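Local structure of mitochondrial enolase superfamily member 1 (Homo sapiens, 4A35) at residues L147-I156 / N337-M345; G225-Q236 / W264-K272. The protein catalyses the magnesium-dependent dehydration of L-fuconate to 2-keto-3-deoxy-L-fuconate, a step in the breakdown of L-fucose. One frame throughout, in Å; residues are numbered along the deposited sequence.

In the fold
Followed from the N terminus, the chain first builds the three-stranded antiparallel sheet and the helices that accompany it, then reaches 147-156, the first half of contact 1. Its partner, 337-345 on helix 335-348, follows after 180 intervening residues, so contact 1 closes a long loop that takes in the parallel strands 219-223 to 325-326 of the barrel. Contact 2 closes a much shorter loop of 27 residues, joining helices 228-242 and 258-268 around strand 247-251, and it is nested wholly inside the first. The two do not touch: their centres are 38 Å apart. One ties an early connecting segment to a late barrel helix; the other joins two successive barrel helices.

Contact 1. Residues L147-I156 / N337-M345; sequences LVSCIDFRYI and NENLSVLLM
Ile151 lays its side chain over one flank of helix 335-348, touching Leu340, Ser341 and Leu344. Its CG1 stands anti to the carbonyl carbon (chi1 -60°), and with chi2 extended CD1 is carried to 3.8 Å from both Leu340 CB and Leu344 CD1. The CG2 branch meets Ser341 CB at 3.7 Å. Ile151 crosses Leu340 at about a right angle and reaches Leu344 one turn further along the helix. Leu147 approaches Leu340 tip to tip, and at the far end Ile156 CG2 packs 3.9 Å from Met345 SD.

The polar anchor is Asn337, whose ND2 donates to Cys150 O at 2.8 Å; the bond is nearly straight (172°) and lies in both the amide and the carbonyl plane. Trp124 holds the other amide atom, OD1, so both ends of the group are fixed. A water bridges Asp152 O and Ser341 OG, while that hydroxyl donates back to Glu338 O at 2.7 Å, a bond within the helix. Thus a loop whose touching residues are all buried, opened by a type I turn from Val148 to Ile151 and followed by an Asx turn at Asp152, is seated against an outer helix of the enolase-superfamily barrel domain.

Contact 2. Residues G225-Q236 / W264-K272; sequences GADLQDDMRRCQ and WMSKLAKFK
Trp264 and Leu228 meet where successive outer helices of the TIM-barrel-like (beta/alpha) domain, linked through strand 247-251, run side by side; the axes of 228-236 and 264-268 are inclined by 29°. With CG anti to the backbone N (chi1 -160°), the indole reaches the loop 225-227, with Ala226 at its edge, and Leu228 CD1 lies over the face of its five-membered ring, 3.9 Å from the centroid. NE1 donates to the anti lone pair of Asp231 OD2 at 2.9 Å, with a bent angle of 140°. The same oxygen accepts Gly225 N on its syn side, and Arg234 bridges to OD1, so the buried carboxylate is held at both oxygens. A leucine in place of Trp264 would probably leave Asp231 OD2 without one of its two donors and open a gap beside Gly225 and Leu228.

Further along, the extended Met232 chain brings its CE to 3.4 Å from Lys267 O, whereas its CG meets the edge of Phe271. Leu228 CD2 is pressed tightly against Lys267 CD, at 3.5 Å. The Phe271 ring is sandwiched between Lys270 CG and Cys235, whose CB sits over the ring centre, 3.5 Å from the centroid.

Contact 1. Residues L147-I156 / N337-M345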
loop_
_atom_site.group_PDB
_atom_site.type_symbol
_atom_site.label_atom_id
_atom_site.label_comp_id
_atom_site.label_asym_id
_atom_site.label_seq_id
_atom_site.Cartn_x
_atom_site.Cartn_y
_atom_site.Cartn_z
ATOM N N LEU A 147 -22.279 -17.021 -1.274
ATOM C CA LEU A 147 -21.198 -16.374 -0.533
ATOM C C LEU A 147 -19.882 -16.352 -1.375
ATOM O O LEU A 147 -19.274 -15.295 -1.528
ATOM C CB LEU A 147 -20.996 -17.083 0.828
ATOM C CG LEU A 147 -20.114 -16.268 1.805
ATOM C CD1 LEU A 147 -20.585 -16.390 3.211
ATOM C CD2 LEU A 147 -18.624 -16.615 1.680
ATOM N N VAL A 148 -19.476 -17.506 -1.966
ATOM C CA VAL A 148 -18.227 -17.530 -2.752
ATOM C C VAL A 148 -18.356 -16.612 -4.002
ATOM O O VAL A 148 -17.351 -15.999 -4.406
ATOM C CB VAL A 148 -17.692 -18.942 -3.113
ATOM C CG1 VAL A 148 -17.379 -19.745 -1.855
ATOM C CG2 VAL A 148 -18.652 -19.690 -4.022
ATOM N N SER A 149 -19.595 -16.400 -4.539
ATOM C CA SER A 149 -19.823 -15.474 -5.661
ATOM C C SER A 149 -19.539 -14.009 -5.260
ATOM O O SER A 149 -19.434 -13.162 -6.164
ATOM C CB SER A 149 -21.242 -15.580 -6.228
ATOM O OG SER A 149 -22.196 -14.791 -5.526
ATOM N N CYS A 150 -19.455 -13.691 -3.917
ATOM C CA CYS A 150 -19.165 -12.312 -3.470
ATOM C C CYS A 150 -17.672 -12.064 -3.382
ATOM O O CYS A 150 -17.262 -10.922 -3.136
ATOM C CB CYS A 150 -19.801 -12.008 -2.120
ATOM S SG CYS A 150 -21.585 -12.200 -2.065
ATOM N N ILE A 151 -16.857 -13.144 -3.486
ATOM C CA ILE A 151 -15.428 -13.051 -3.234
ATOM C C ILE A 151 -14.555 -13.100 -4.480
ATOM O O ILE A 151 -14.707 -13.980 -5.326
ATOM C CB ILE A 151 -15.006 -14.204 -2.253
ATOM C CG1 ILE A 151 -15.745 -14.118 -0.880
ATOM C CG2 ILE A 151 -13.482 -14.230 -2.084
ATOM C CD1 ILE A 151 -15.709 -15.480 -0.151
ATOM N N ASP A 152 -13.586 -12.164 -4.546
ATOM C CA ASP A 152 -12.554 -12.180 -5.570
ATOM C C ASP A 152 -11.389 -13.072 -5.104
ATOM O O ASP A 152 -10.726 -12.727 -4.144
ATOM C CB ASP A 152 -12.072 -10.728 -5.889
ATOM C CG ASP A 152 -11.281 -10.603 -7.193
ATOM O OD1 ASP A 152 -10.841 -11.664 -7.753
ATOM O OD2 ASP A 152 -11.125 -9.479 -7.668
ATOM N N PHE A 153 -11.101 -14.184 -5.842
ATOM C CA PHE A 153 -10.048 -15.143 -5.528
ATOM C C PHE A 153 -8.749 -14.837 -6.270
ATOM O O PHE A 153 -7.786 -15.589 -6.111
ATOM C CB PHE A 153 -10.482 -16.587 -5.827
ATOM C CG PHE A 153 -11.536 -17.082 -4.861
ATOM C CD1 PHE A 153 -12.890 -16.776 -5.060
ATOM C CD2 PHE A 153 -11.184 -17.854 -3.761
ATOM C CE1 PHE A 153 -13.862 -17.250 -4.183
ATOM C CE2 PHE A 153 -12.167 -18.362 -2.894
ATOM C CZ PHE A 153 -13.489 -18.040 -3.093
ATOM N N ARG A 154 -8.692 -13.734 -7.042
ATOM C CA ARG A 154 -7.429 -13.437 -7.729
ATOM C C ARG A 154 -6.249 -13.406 -6.732
ATOM O O ARG A 154 -6.365 -12.840 -5.647
ATOM C CB ARG A 154 -7.495 -12.133 -8.571
ATOM C CG ARG A 154 -6.194 -11.904 -9.348
ATOM C CD ARG A 154 -6.351 -10.893 -10.546
ATOM N NE ARG A 154 -6.629 -9.540 -10.049
ATOM C CZ ARG A 154 -6.775 -8.461 -10.825
ATOM N NH1 ARG A 154 -6.759 -8.578 -12.157
ATOM N NH2 ARG A 154 -7.019 -7.266 -10.276
ATOM N N TYR A 155 -5.126 -14.003 -7.129
ATOM C CA TYR A 155 -3.848 -14.070 -6.370
ATOM C C TYR A 155 -3.903 -14.998 -5.139
ATOM O O TYR A 155 -2.911 -15.057 -4.423
ATOM C CB TYR A 155 -3.341 -12.701 -5.942
ATOM C CG TYR A 155 -3.256 -11.689 -7.070
ATOM C CD1 TYR A 155 -2.687 -12.030 -8.308
ATOM C CD2 TYR A 155 -3.766 -10.402 -6.913
ATOM C CE1 TYR A 155 -2.588 -11.082 -9.345
ATOM C CE2 TYR A 155 -3.661 -9.445 -7.932
ATOM C CZ TYR A 155 -3.049 -9.785 -9.140
ATOM O OH TYR A 155 -2.950 -8.841 -10.158
ATOM N N ILE A 156 -5.041 -15.689 -4.883
ATOM C CA ILE A 156 -5.087 -16.619 -3.750
ATOM C C ILE A 156 -5.543 -18.037 -4.168
ATOM O O ILE A 156 -5.536 -18.939 -3.310
ATOM C CB ILE A 156 -5.933 -16.121 -2.526
ATOM C CG1 ILE A 156 -7.471 -16.087 -2.846
ATOM C CG2 ILE A 156 -5.409 -14.762 -1.989
ATOM C CD1 ILE A 156 -8.433 -15.796 -1.621
ATOM N N ASN A 337 -16.179 -8.528 1.661
ATOM C CA ASN A 337 -15.722 -9.434 0.581
ATOM C C ASN A 337 -14.313 -9.962 0.836
ATOM O O ASN A 337 -14.116 -11.158 0.877
ATOM C CB ASN A 337 -15.771 -8.753 -0.776
ATOM C CG ASN A 337 -17.057 -7.981 -1.010
ATOM O OD1 ASN A 337 -17.302 -6.960 -0.376
ATOM N ND2 ASN A 337 -17.888 -8.430 -1.935
ATOM N N GLU A 338 -13.358 -9.069 1.048
ATOM C CA GLU A 338 -11.988 -9.490 1.258
ATOM C C GLU A 338 -11.803 -10.122 2.639
ATOM O O GLU A 338 -11.036 -11.098 2.754
ATOM C CB GLU A 338 -11.043 -8.338 1.053
ATOM C CG GLU A 338 -9.615 -8.869 0.910
ATOM C CD GLU A 338 -8.607 -7.835 0.427
ATOM O OE1 GLU A 338 -8.691 -6.663 0.853
ATOM O OE2 GLU A 338 -7.695 -8.227 -0.338
ATOM N N ASN A 339 -12.478 -9.580 3.707
ATOM C CA ASN A 339 -12.401 -10.221 5.027
ATOM C C ASN A 339 -12.865 -11.698 4.941
ATOM O O ASN A 339 -12.257 -12.539 5.600
ATOM C CB ASN A 339 -13.256 -9.488 6.053
ATOM C CG ASN A 339 -12.435 -8.446 6.771
ATOM O OD1 ASN A 339 -11.626 -8.752 7.635
ATOM N ND2 ASN A 339 -12.529 -7.207 6.306
ATOM N N LEU A 340 -13.932 -11.998 4.154
ATOM C CA LEU A 340 -14.413 -13.395 4.002
ATOM C C LEU A 340 -13.303 -14.289 3.439
ATOM O O LEU A 340 -13.096 -15.392 3.957
ATOM C CB LEU A 340 -15.630 -13.488 3.060
ATOM C CG LEU A 340 -16.942 -12.942 3.646
ATOM C CD1 LEU A 340 -17.999 -12.805 2.521
ATOM C CD2 LEU A 340 -17.445 -13.858 4.758
ATOM N N SER A 341 -12.576 -13.787 2.417
ATOM C CA SER A 341 -11.472 -14.558 1.775
ATOM C C SER A 341 -10.353 -14.841 2.790
ATOM O O SER A 341 -9.768 -15.932 2.767
ATOM C CB SER A 341 -10.922 -13.819 0.551
ATOM O OG SER A 341 -10.103 -12.688 0.809
ATOM N N VAL A 342 -10.109 -13.881 3.718
ATOM C CA VAL A 342 -9.038 -14.033 4.715
ATOM C C VAL A 342 -9.539 -15.009 5.798
ATOM O O VAL A 342 -8.774 -15.852 6.231
ATOM C CB VAL A 342 -8.594 -12.653 5.257
ATOM C CG1 VAL A 342 -7.604 -12.809 6.432
ATOM C CG2 VAL A 342 -7.917 -11.831 4.138
ATOM N N LEU A 343 -10.811 -14.898 6.263
ATOM C CA LEU A 343 -11.332 -15.896 7.224
ATOM C C LEU A 343 -11.196 -17.312 6.645
ATOM O O LEU A 343 -10.858 -18.269 7.354
ATOM C CB LEU A 343 -12.839 -15.631 7.537
ATOM C CG LEU A 343 -13.103 -14.361 8.341
ATOM C CD1 LEU A 343 -14.627 -14.090 8.404
ATOM C CD2 LEU A 343 -12.483 -14.481 9.769
ATOM N N LEU A 344 -11.573 -17.461 5.374
ATOM C CA LEU A 344 -11.498 -18.791 4.729
ATOM C C LEU A 344 -10.048 -19.287 4.583
ATOM O O LEU A 344 -9.780 -20.453 4.875
ATOM C CB LEU A 344 -12.214 -18.779 3.368
ATOM C CG LEU A 344 -13.751 -18.651 3.436
ATOM C CD1 LEU A 344 -14.296 -18.184 2.072
ATOM C CD2 LEU A 344 -14.386 -19.971 3.910
ATOM N N MET A 345 -9.112 -18.410 4.273
ATOM C CA MET A 345 -7.697 -18.836 4.202
ATOM C C MET A 345 -7.171 -19.240 5.589
ATOM O O MET A 345 -6.513 -20.254 5.713
ATOM C CB MET A 345 -6.792 -17.719 3.639
ATOM C CG MET A 345 -6.921 -17.540 2.107
ATOM S SD MET A 345 -5.617 -16.475 1.454
ATOM C CE MET A 345 -6.059 -14.880 2.258
HETATM O O HOH W 1 -10.963 -11.322 -1.706
#

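Contact 2. Residues G225-Q236 / W264-K272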
loop_
_atom_site.group_PDB
_atom_site.type_symbol
_atom_site.label_atom_id
_atom_site.label_comp_id
_atom_site.label_asym_id
_atom_site.label_seq_id
_atom_site.Cartn_x
_atom_site.Cartn_y
_atom_site.Cartn_z
ATOM N N GLY A 225 7.000 -0.878 23.234
ATOM C CA GLY A 225 7.893 -0.594 22.120
ATOM C C GLY A 225 8.566 0.744 21.936
ATOM O O GLY A 225 9.325 0.880 20.981
ATOM N N ALA A 226 8.282 1.741 22.791
ATOM C CA ALA A 226 8.942 3.051 22.684
ATOM C C ALA A 226 10.079 3.132 23.682
ATOM O O ALA A 226 11.114 3.750 23.405
ATOM C CB ALA A 226 7.932 4.180 22.946
ATOM N N ASP A 227 9.872 2.536 24.864
ATOM C CA ASP A 227 10.803 2.657 25.979
ATOM C C ASP A 227 10.698 1.406 26.844
ATOM O O ASP A 227 9.660 1.161 27.455
ATOM C CB ASP A 227 10.491 3.941 26.797
ATOM C CG ASP A 227 11.517 4.174 27.905
ATOM O OD1 ASP A 227 11.546 3.373 28.881
ATOM O OD2 ASP A 227 12.361 5.074 27.745
ATOM N N LEU A 228 11.768 0.605 26.854
ATOM C CA LEU A 228 11.782 -0.671 27.567
ATOM C C LEU A 228 11.470 -0.531 29.053
ATOM O O LEU A 228 10.685 -1.326 29.556
ATOM C CB LEU A 228 13.150 -1.366 27.378
ATOM C CG LEU A 228 13.322 -2.737 28.011
ATOM C CD1 LEU A 228 12.246 -3.717 27.542
ATOM C CD2 LEU A 228 14.711 -3.259 27.738
ATOM N N GLN A 229 12.126 0.407 29.759
ATOM C CA GLN A 229 11.896 0.596 31.209
ATOM C C GLN A 229 10.422 0.949 31.478
ATOM O O GLN A 229 9.832 0.386 32.396
ATOM C CB GLN A 229 12.834 1.657 31.803
ATOM C CG GLN A 229 14.315 1.195 31.925
ATOM C CD GLN A 229 14.525 -0.301 32.159
ATOM O OE1 GLN A 229 15.062 -1.025 31.294
ATOM N NE2 GLN A 229 14.082 -0.804 33.316
ATOM N N ASP A 230 9.812 1.820 30.631
ATOM C CA ASP A 230 8.383 2.168 30.751
ATOM C C ASP A 230 7.520 0.917 30.521
ATOM O O ASP A 230 6.516 0.732 31.228
ATOM C CB ASP A 230 7.963 3.322 29.801
ATOM C CG ASP A 230 6.526 3.821 30.064
ATOM O OD1 ASP A 230 6.277 4.394 31.165
ATOM O OD2 ASP A 230 5.660 3.690 29.146
ATOM N N ASP A 231 7.925 0.038 29.554
ATOM C CA ASP A 231 7.190 -1.199 29.292
ATOM C C ASP A 231 7.255 -2.116 30.506
ATOM O O ASP A 231 6.247 -2.682 30.895
ATOM C CB ASP A 231 7.721 -1.922 28.042
ATOM C CG ASP A 231 7.482 -1.208 26.728
ATOM O OD1 ASP A 231 6.586 -0.314 26.681
ATOM O OD2 ASP A 231 8.174 -1.550 25.730
ATOM N N MET A 232 8.421 -2.229 31.127
ATOM C CA MET A 232 8.537 -3.061 32.322
ATOM C C MET A 232 7.718 -2.487 33.478
ATOM O O MET A 232 6.977 -3.260 34.098
ATOM C CB MET A 232 9.978 -3.264 32.706
ATOM C CG MET A 232 10.487 -4.565 32.135
ATOM S SD MET A 232 12.232 -4.525 32.260
ATOM C CE MET A 232 12.642 -5.527 30.948
ATOM N N ARG A 233 7.745 -1.146 33.682
ATOM C CA ARG A 233 6.941 -0.468 34.710
ATOM C C ARG A 233 5.429 -0.799 34.541
ATOM O O ARG A 233 4.787 -1.209 35.507
ATOM C CB ARG A 233 7.148 1.079 34.665
ATOM C CG ARG A 233 6.076 1.908 35.444
ATOM C CD ARG A 233 6.245 3.410 35.264
ATOM N NE ARG A 233 5.641 3.925 34.027
ATOM C CZ ARG A 233 4.390 4.383 33.905
ATOM N NH1 ARG A 233 3.557 4.371 34.953
ATOM N NH2 ARG A 233 3.959 4.854 32.735
ATOM N N ARG A 234 4.874 -0.609 33.325
ATOM C CA ARG A 234 3.451 -0.803 33.079
ATOM C C ARG A 234 3.034 -2.287 33.045
ATOM O O ARG A 234 1.935 -2.611 33.508
ATOM C CB ARG A 234 2.988 -0.054 31.813
ATOM C CG ARG A 234 3.055 1.491 31.964
ATOM C CD ARG A 234 2.512 2.193 30.728
ATOM N NE ARG A 234 3.438 1.925 29.648
ATOM C CZ ARG A 234 3.169 1.172 28.590
ATOM N NH1 ARG A 234 1.932 0.712 28.388
ATOM N NH2 ARG A 234 4.124 0.886 27.713
ATOM N N CYS A 235 3.878 -3.183 32.482
ATOM C CA CYS A 235 3.572 -4.613 32.442
ATOM C C CYS A 235 3.581 -5.165 33.866
ATOM O O CYS A 235 2.704 -5.948 34.202
ATOM C CB CYS A 235 4.552 -5.362 31.540
ATOM S SG CYS A 235 4.291 -5.057 29.783
ATOM N N GLN A 236 4.512 -4.697 34.712
ATOM C CA GLN A 236 4.576 -5.105 36.137
ATOM C C GLN A 236 3.266 -4.731 36.867
ATOM O O GLN A 236 2.661 -5.581 37.529
ATOM C CB GLN A 236 5.777 -4.481 36.860
ATOM C CG GLN A 236 6.024 -5.083 38.263
ATOM C CD GLN A 236 6.383 -6.547 38.180
ATOM O OE1 GLN A 236 7.387 -6.924 37.597
ATOM N NE2 GLN A 236 5.533 -7.408 38.682
ATOM N N TRP A 264 14.105 -7.252 22.592
ATOM C CA TRP A 264 13.143 -6.542 23.437
ATOM C C TRP A 264 12.152 -7.540 24.083
ATOM O O TRP A 264 11.928 -7.514 25.303
ATOM C CB TRP A 264 12.419 -5.500 22.578
ATOM C CG TRP A 264 11.779 -4.403 23.362
ATOM C CD1 TRP A 264 10.711 -4.518 24.218
ATOM C CD2 TRP A 264 11.973 -2.998 23.151
ATOM N NE1 TRP A 264 10.272 -3.277 24.592
ATOM C CE2 TRP A 264 11.032 -2.321 23.962
ATOM C CE3 TRP A 264 12.900 -2.239 22.404
ATOM C CZ2 TRP A 264 10.954 -0.918 24.012
ATOM C CZ3 TRP A 264 12.850 -0.844 22.498
ATOM C CH2 TRP A 264 11.869 -0.205 23.276
ATOM N N MET A 265 11.649 -8.485 23.279
ATOM C CA MET A 265 10.685 -9.490 23.758
ATOM C C MET A 265 11.318 -10.482 24.728
ATOM O O MET A 265 10.614 -10.982 25.625
ATOM C CB MET A 265 9.984 -10.205 22.603
ATOM C CG MET A 265 8.937 -9.319 21.913
ATOM S SD MET A 265 7.744 -8.562 23.077
ATOM C CE MET A 265 7.100 -10.093 23.896
ATOM N N SER A 266 12.643 -10.742 24.594
ATOM C CA SER A 266 13.348 -11.629 25.531
ATOM C C SER A 266 13.320 -11.019 26.944
ATOM O O SER A 266 13.294 -11.752 27.937
ATOM C CB SER A 266 14.795 -11.860 25.091
ATOM O OG SER A 266 15.606 -10.745 25.413
ATOM N N LYS A 267 13.286 -9.659 27.029
ATOM C CA LYS A 267 13.271 -8.923 28.303
ATOM C C LYS A 267 11.833 -8.812 28.886
ATOM O O LYS A 267 11.663 -8.677 30.114
ATOM C CB LYS A 267 13.893 -7.538 28.099
ATOM C CG LYS A 267 15.407 -7.664 27.914
ATOM C CD LYS A 267 15.985 -6.441 27.291
ATOM C CE LYS A 267 17.491 -6.436 27.282
ATOM N NZ LYS A 267 18.015 -5.294 26.477
ATOM N N LEU A 268 10.809 -8.819 28.003
ATOM C CA LEU A 268 9.388 -8.735 28.442
ATOM C C LEU A 268 8.746 -10.127 28.639
ATOM O O LEU A 268 7.605 -10.221 29.112
ATOM C CB LEU A 268 8.543 -7.924 27.423
ATOM C CG LEU A 268 8.878 -6.442 27.332
ATOM C CD1 LEU A 268 8.047 -5.748 26.268
ATOM C CD2 LEU A 268 8.861 -5.745 28.741
ATOM N N ALA A 269 9.468 -11.217 28.255
ATOM C CA ALA A 269 8.916 -12.554 28.354
ATOM C C ALA A 269 8.556 -12.951 29.796
ATOM O O ALA A 269 7.628 -13.756 29.978
ATOM C CB ALA A 269 9.887 -13.573 27.757
ATOM N N LYS A 270 9.196 -12.320 30.813
ATOM C CA LYS A 270 8.914 -12.624 32.227
ATOM C C LYS A 270 7.438 -12.330 32.569
ATOM O O LYS A 270 6.916 -12.935 33.483
ATOM C CB LYS A 270 9.859 -11.859 33.174
ATOM C CG LYS A 270 9.786 -10.317 33.080
ATOM C CD LYS A 270 10.888 -9.689 33.940
ATOM C CE LYS A 270 11.030 -8.197 33.782
ATOM N NZ LYS A 270 12.166 -7.680 34.619
ATOM N N PHE A 271 6.773 -11.443 31.807
ATOM C CA PHE A 271 5.369 -11.096 32.061
ATOM C C PHE A 271 4.412 -12.140 31.448
ATOM O O PHE A 271 3.191 -12.032 31.604
ATOM C CB PHE A 271 5.061 -9.664 31.553
ATOM C CG PHE A 271 5.951 -8.648 32.242
ATOM C CD1 PHE A 271 5.817 -8.386 33.610
ATOM C CD2 PHE A 271 6.942 -7.973 31.532
ATOM C CE1 PHE A 271 6.656 -7.467 34.248
ATOM C CE2 PHE A 271 7.768 -7.048 32.162
ATOM C CZ PHE A 271 7.623 -6.795 33.526
ATOM N N LYS A 272 4.976 -13.184 30.810
ATOM C CA LYS A 272 4.231 -14.281 30.177
ATOM C C LYS A 272 3.106 -13.767 29.253
ATOM O O LYS A 272 1.921 -14.153 29.397
ATOM C CB LYS A 272 3.661 -15.288 31.207
ATOM C CG LYS A 272 4.677 -15.788 32.250
ATOM C CD LYS A 272 5.848 -16.502 31.619
ATOM C CE LYS A 272 6.644 -17.273 32.664
ATOM N NZ LYS A 272 7.996 -17.629 32.153
#